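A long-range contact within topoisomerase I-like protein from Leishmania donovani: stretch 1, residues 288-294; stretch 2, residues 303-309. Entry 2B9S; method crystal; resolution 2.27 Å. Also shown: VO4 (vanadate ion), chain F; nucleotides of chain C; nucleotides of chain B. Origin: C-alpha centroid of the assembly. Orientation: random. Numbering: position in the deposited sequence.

Stretch 1 (288-294) ALRVGNE
Stretch 2 303-309: VGCCSLR

Neither stretch forms a regular helix or strand, and the two bury 337 Å² against each other, both sides summed. Leu 289, Gly 292 and Cys 305 have the most area covered. The register is fixed by CA separations of 3.5 Å for Gly 292 to Gly 304 and 4.8 Å for Val 291 to Cys 305.

That first separation leaves no room for side chains. Gly 292 (phi/psi 76/71) has the positive phi that favours glycine, and an ideal CB on it would lie 2.5 Å from Gly 304 C and 2.9 Å from Cys 305 N. On Gly 304 (-132/-158), an ideal CB would fall 2.7 Å from Arg 290 O and 2.8 Å from Gly 292 CA.

Two consecutive hydrogen bonds join the backbones: Cys 305 N donates to Arg 290 O (2.7 Å, 172°) and Cys 306 N to Val 291 O (2.8 Å, 164°). Cys 305 has phi/psi -52/-63 and Cys 306 -65/-16. Within stretch 2, Ser 307 N donates to Gly 304 O at 3.2 Å, while Gly 304 N donates to Ser 307 OG at 3.1 Å, with Ser 307 chi1 at p.

Leu 289 (-70/149; chi1 m, chi2 t) points its CB toward stretch 2. Its CB packs 4.1 Å from CB of Cys 305 (chi1 t), and its CD1 lies 4.2 Å from CD1 of Leu 308 (m, t). Val 291 (-62/-32; chi1 p) points its CB away, yet its CG2 reaches within 3.9 Å of Cys 306 SG (chi1 m).

A water extends the contact, donating to Asn 293 O at 2.8 Å and hydrogen-bonding Ser 307 OG at 2.7 Å. Gly 292 N donates to OP1 of DT16 in chain C at 2.8 Å. Arg 290 (-69/153; m, t, t) points its CB sideways, and its NE donates to vanadate O2 at 3.0 Å.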

ATOM      1  N   ALA D 288      -0.584   8.713 -16.735  1.00 32.43           N
ATOM      2  CA  ALA D 288      -0.227   7.672 -15.748  1.00 32.18           C
ATOM      3  C   ALA D 288      -1.307   7.382 -14.685  1.00 31.05           C
ATOM      4  O   ALA D 288      -0.994   7.248 -13.506  1.00 33.32           O
ATOM      5  CB  ALA D 288       1.171   7.956 -15.091  1.00 29.37           C
ATOM      6  N   LEU D 289      -2.573   7.293 -15.100  1.00 27.97           N
ATOM      7  CA  LEU D 289      -3.644   6.891 -14.172  1.00 25.95           C
ATOM      8  C   LEU D 289      -3.522   5.410 -13.798  1.00 25.80           C
ATOM      9  O   LEU D 289      -3.066   4.572 -14.606  1.00 25.26           O
ATOM     10  CB  LEU D 289      -5.049   7.144 -14.770  1.00 23.27           C
ATOM     11  CG  LEU D 289      -5.439   8.542 -15.285  1.00 22.90           C
ATOM     12  CD1 LEU D 289      -6.973   8.649 -15.531  1.00 23.04           C
ATOM     13  CD2 LEU D 289      -4.956   9.671 -14.388  1.00 19.23           C
ATOM     14  N   ARG D 290      -3.938   5.082 -12.580  1.00 23.09           N
ATOM     15  CA  ARG D 290      -4.145   3.684 -12.232  1.00 22.31           C
ATOM     16  C   ARG D 290      -5.367   3.191 -13.013  1.00 22.52           C
ATOM     17  O   ARG D 290      -6.247   3.980 -13.358  1.00 23.34           O
ATOM     18  CB  ARG D 290      -4.339   3.511 -10.731  1.00 20.47           C
ATOM     19  CG  ARG D 290      -3.188   4.057  -9.889  1.00 19.98           C
ATOM     20  CD  ARG D 290      -3.631   4.144  -8.466  1.00 20.96           C
ATOM     21  NE  ARG D 290      -2.645   4.656  -7.512  1.00 19.78           N
ATOM     22  CZ  ARG D 290      -2.663   5.875  -6.995  1.00 21.24           C
ATOM     23  NH1 ARG D 290      -3.569   6.751  -7.400  1.00 20.08           N
ATOM     24  NH2 ARG D 290      -1.769   6.230  -6.068  1.00 19.87           N
ATOM     25  N   VAL D 291      -5.392   1.892 -13.283  1.00 23.17           N
ATOM     26  CA  VAL D 291      -6.392   1.228 -14.110  1.00 23.49           C
ATOM     27  C   VAL D 291      -7.836   1.309 -13.569  1.00 24.94           C
ATOM     28  O   VAL D 291      -8.787   1.310 -14.336  1.00 25.98           O
ATOM     29  CB  VAL D 291      -5.960  -0.269 -14.352  1.00 23.91           C
ATOM     30  CG1 VAL D 291      -6.272  -1.177 -13.101  1.00 20.20           C
ATOM     31  CG2 VAL D 291      -6.559  -0.841 -15.672  1.00 21.74           C
ATOM     32  N   GLY D 292      -7.995   1.338 -12.251  1.00 27.13           N
ATOM     33  CA  GLY D 292      -9.303   1.516 -11.628  1.00 26.66           C
ATOM     34  C   GLY D 292     -10.216   0.311 -11.625  1.00 27.66           C
ATOM     35  O   GLY D 292     -11.227   0.289 -12.326  1.00 27.18           O
ATOM     36  N   ASN D 293      -9.878  -0.692 -10.819  1.00 27.68           N
ATOM     37  CA  ASN D 293     -10.755  -1.835 -10.615  1.00 28.25           C
ATOM     38  C   ASN D 293     -12.018  -1.435  -9.832  1.00 30.84           C
ATOM     39  O   ASN D 293     -11.999  -0.501  -9.017  1.00 28.91           O
ATOM     40  CB  ASN D 293     -10.013  -2.967  -9.884  1.00 28.46           C
ATOM     41  CG  ASN D 293      -9.132  -3.775 -10.812  1.00 28.96           C
ATOM     42  OD1 ASN D 293      -9.632  -4.625 -11.566  1.00 27.83           O
ATOM     43  ND2 ASN D 293      -7.818  -3.517 -10.775  1.00 25.09           N
ATOM     44  N   GLU D 294     -13.111  -2.144 -10.098  1.00 32.18           N
ATOM     45  CA  GLU D 294     -14.365  -1.930  -9.400  1.00 36.42           C
ATOM     46  C   GLU D 294     -14.206  -2.201  -7.901  1.00 35.28           C
ATOM     47  O   GLU D 294     -13.525  -3.149  -7.495  1.00 36.81           O
ATOM     48  CB  GLU D 294     -15.475  -2.822  -9.979  1.00 36.95           C
ATOM     49  CG  GLU D 294     -16.897  -2.284  -9.683  1.00 41.31           C
ATOM     50  CD  GLU D 294     -18.017  -3.318  -9.856  1.00 41.47           C
ATOM     51  OE1 GLU D 294     -17.789  -4.362 -10.513  1.00 42.57           O
ATOM     52  OE2 GLU D 294     -19.135  -3.073  -9.322  1.00 43.65           O
ATOM     53  N   VAL D 303     -11.882   5.939  -7.534  1.00 21.24           N
ATOM     54  CA  VAL D 303     -11.858   5.510  -8.923  1.00 22.36           C
ATOM     55  C   VAL D 303     -10.458   5.588  -9.497  1.00 21.29           C
ATOM     56  O   VAL D 303      -9.584   6.273  -8.960  1.00 21.67           O
ATOM     57  CB  VAL D 303     -12.857   6.343  -9.796  1.00 21.39           C
ATOM     58  CG1 VAL D 303     -14.298   6.210  -9.244  1.00 20.34           C
ATOM     59  CG2 VAL D 303     -12.433   7.817  -9.857  1.00 19.48           C
ATOM     60  N   GLY D 304     -10.248   4.846 -10.570  1.00 22.53           N
ATOM     61  CA  GLY D 304      -9.100   5.053 -11.444  1.00 24.38           C
ATOM     62  C   GLY D 304      -9.653   5.075 -12.854  1.00 26.96           C
ATOM     63  O   GLY D 304     -10.843   5.302 -13.056  1.00 26.94           O
ATOM     64  N   CYS D 305      -8.805   4.797 -13.828  1.00 29.34           N
ATOM     65  CA  CYS D 305      -9.165   5.009 -15.225  1.00 30.96           C
ATOM     66  C   CYS D 305     -10.505   4.361 -15.661  1.00 29.82           C
ATOM     67  O   CYS D 305     -11.446   5.065 -16.008  1.00 28.79           O
ATOM     68  CB  CYS D 305      -8.007   4.582 -16.129  1.00 32.38           C
ATOM     69  SG  CYS D 305      -8.326   5.025 -17.812  1.00 33.80           S
ATOM     70  N   CYS D 306     -10.579   3.032 -15.604  1.00 28.64           N
ATOM     71  CA  CYS D 306     -11.722   2.274 -16.094  1.00 28.65           C
ATOM     72  C   CYS D 306     -13.019   2.533 -15.320  1.00 28.33           C
ATOM     73  O   CYS D 306     -14.106   2.200 -15.814  1.00 29.70           O
ATOM     74  CB  CYS D 306     -11.409   0.769 -16.125  1.00 28.25           C
ATOM     75  SG  CYS D 306     -10.016   0.271 -17.223  1.00 30.89           S
ATOM     76  N   SER D 307     -12.917   3.134 -14.133  1.00 27.39           N
ATOM     77  CA  SER D 307     -14.104   3.409 -13.309  1.00 25.99           C
ATOM     78  C   SER D 307     -14.500   4.909 -13.207  1.00 25.63           C
ATOM     79  O   SER D 307     -15.382   5.285 -12.422  1.00 24.65           O
ATOM     80  CB  SER D 307     -13.962   2.749 -11.925  1.00 23.76           C
ATOM     81  OG  SER D 307     -12.818   3.217 -11.249  1.00 24.63           O
ATOM     82  N   LEU D 308     -13.856   5.769 -13.996  1.00 26.49           N
ATOM     83  CA  LEU D 308     -14.255   7.185 -14.029  1.00 26.54           C
ATOM     84  C   LEU D 308     -15.728   7.317 -14.420  1.00 26.04           C
ATOM     85  O   LEU D 308     -16.215   6.606 -15.280  1.00 24.33           O
ATOM     86  CB  LEU D 308     -13.383   8.013 -14.971  1.00 25.73           C
ATOM     87  CG  LEU D 308     -11.889   8.117 -14.653  1.00 27.19           C
ATOM     88  CD1 LEU D 308     -11.120   8.560 -15.902  1.00 25.41           C
ATOM     89  CD2 LEU D 308     -11.604   9.029 -13.429  1.00 24.65           C
ATOM     90  N   ARG D 309     -16.423   8.224 -13.741  1.00 26.67           N
ATOM     91  CA  ARG D 309     -17.837   8.481 -13.985  1.00 26.60           C
ATOM     92  C   ARG D 309     -17.979   9.868 -14.633  1.00 26.68           C
ATOM     93  O   ARG D 309     -17.050  10.690 -14.590  1.00 24.36           O
ATOM     94  CB  ARG D 309     -18.637   8.399 -12.677  1.00 25.07           C
ATOM     95  CG  ARG D 309     -18.607   7.011 -11.996  1.00 27.20           C
ATOM     96  CD  ARG D 309     -19.565   6.933 -10.826  1.00 26.05           C
ATOM     97  NE  ARG D 309     -19.103   7.724  -9.691  1.00 28.56           N
ATOM     98  CZ  ARG D 309     -18.379   7.252  -8.669  1.00 28.38           C
ATOM     99  NH1 ARG D 309     -18.009   5.977  -8.628  1.00 28.37           N
ATOM    100  NH2 ARG D 309     -18.006   8.070  -7.694  1.00 27.93           N
TER
HETATM  101  V   VO4 F 301       1.070   3.810  -6.419  1.00 20.93           V
HETATM  102  O1  VO4 F 301       1.317   5.516  -6.649  1.00 22.83           O
HETATM  103  O2  VO4 F 301      -0.156   2.911  -7.312  1.00 19.44           O
ATOM    104  P    DT C  16      -6.455  -0.282  -9.022  1.00 21.03           P
ATOM    105  OP1  DT C  16      -6.419   0.833  -9.988  1.00 21.42           O
ATOM    106  OP2  DT C  16      -7.627  -1.166  -8.885  1.00 21.34           O
ATOM    107  O5'  DT C  16      -5.230  -1.260  -9.304  1.00 21.94           O
ATOM    108  C5'  DT C  16      -3.884  -0.812  -9.474  1.00 19.58           C
ATOM    109  C4'  DT C  16      -3.075  -2.064  -9.778  1.00 19.17           C
ATOM    110  O4'  DT C  16      -3.089  -2.940  -8.623  1.00 16.80           O
ATOM    111  C3'  DT C  16      -3.563  -2.917 -10.952  1.00 20.84           C
ATOM    112  O3'  DT C  16      -2.443  -3.220 -11.796  1.00 22.06           O
ATOM    113  C2'  DT C  16      -4.095  -4.224 -10.345  1.00 19.05           C
ATOM    114  C1'  DT C  16      -3.314  -4.295  -9.044  1.00 17.33           C
ATOM    115  N1   DT C  16      -4.105  -4.947  -7.982  1.00 17.66           N
ATOM    116  C2   DT C  16      -3.627  -6.098  -7.416  1.00 17.95           C
ATOM    117  O2   DT C  16      -2.604  -6.608  -7.787  1.00 16.32           O
ATOM    118  N3   DT C  16      -4.429  -6.626  -6.434  1.00 16.72           N
ATOM    119  C4   DT C  16      -5.619  -6.100  -5.972  1.00 14.99           C
ATOM    120  O4   DT C  16      -6.221  -6.657  -5.066  1.00 15.71           O
ATOM    121  C5   DT C  16      -6.064  -4.855  -6.594  1.00 16.98           C
ATOM    122  C7   DT C  16      -7.346  -4.125  -6.198  1.00 10.70           C
ATOM    123  C6   DT C  16      -5.282  -4.361  -7.557  1.00 15.29           C
ATOM    124  O5'  DA B   1      -0.039   4.145  -4.772  1.00 23.70           O
ATOM    125  C5'  DA B   1       0.607   5.040  -3.876  1.00 22.14           C
ATOM    126  C4'  DA B   1      -0.174   5.132  -2.601  1.00 22.65           C
ATOM    127  O4'  DA B   1      -0.115   3.883  -1.875  1.00 22.07           O
ATOM    128  C3'  DA B   1       0.442   6.144  -1.687  1.00 23.32           C
ATOM    129  O3'  DA B   1      -0.113   7.410  -2.020  1.00 23.67           O
ATOM    130  C2'  DA B   1       0.060   5.638  -0.295  1.00 21.98           C
ATOM    131  C1'  DA B   1      -0.076   4.145  -0.464  1.00 19.69           C
ATOM    132  N9   DA B   1       0.977   3.275   0.075  1.00 20.13           N
ATOM    133  C8   DA B   1       2.115   2.896  -0.592  1.00 18.86           C
ATOM    134  N7   DA B   1       2.886   2.065   0.061  1.00 19.67           N
ATOM    135  C5   DA B   1       2.208   1.866   1.258  1.00 20.32           C
ATOM    136  C6   DA B   1       2.498   1.081   2.398  1.00 19.39           C
ATOM    137  N6   DA B   1       3.597   0.301   2.508  1.00 19.81           N
ATOM    138  N1   DA B   1       1.603   1.109   3.409  1.00 18.31           N
ATOM    139  C2   DA B   1       0.504   1.858   3.312  1.00 18.10           C
ATOM    140  N3   DA B   1       0.146   2.651   2.308  1.00 18.59           N
ATOM    141  C4   DA B   1       1.025   2.604   1.288  1.00 19.67           C
ATOM    142  P    DC C  17      -2.614  -3.756 -13.288  1.00 20.09           P
ATOM    143  OP1  DC C  17      -1.357  -3.416 -14.000  1.00 25.08           O
ATOM    144  OP2  DC C  17      -3.890  -3.371 -13.882  1.00 21.69           O
ATOM    145  O5'  DC C  17      -2.595  -5.323 -13.117  1.00 21.45           O
ATOM    146  C5'  DC C  17      -1.469  -6.041 -12.643  1.00 22.53           C
ATOM    147  C4'  DC C  17      -1.957  -7.456 -12.441  1.00 22.93           C
ATOM    148  O4'  DC C  17      -2.777  -7.510 -11.248  1.00 23.26           O
ATOM    149  C3'  DC C  17      -2.844  -8.003 -13.563  1.00 24.34           C
ATOM    150  O3'  DC C  17      -2.362  -9.290 -13.869  1.00 28.88           O
ATOM    151  C2'  DC C  17      -4.212  -8.159 -12.919  1.00 22.96           C
ATOM    152  C1'  DC C  17      -3.807  -8.471 -11.479  1.00 20.87           C
ATOM    153  N1   DC C  17      -4.902  -8.318 -10.464  1.00 19.53           N
ATOM    154  C2   DC C  17      -4.924  -9.171  -9.360  1.00 21.20           C
ATOM    155  O2   DC C  17      -4.027 -10.045  -9.255  1.00 22.60           O
ATOM    156  N3   DC C  17      -5.921  -9.029  -8.438  1.00 18.37           N
ATOM    157  C4   DC C  17      -6.866  -8.092  -8.598  1.00 17.82           C
ATOM    158  N4   DC C  17      -7.819  -8.038  -7.666  1.00 18.33           N
ATOM    159  C5   DC C  17      -6.883  -7.207  -9.715  1.00 17.91           C
ATOM    160  C6   DC C  17      -5.886  -7.345 -10.610  1.00 20.54           C
HETATM  161  O   HOH W   1     -12.819   2.132  -8.780  1.00 27.44           O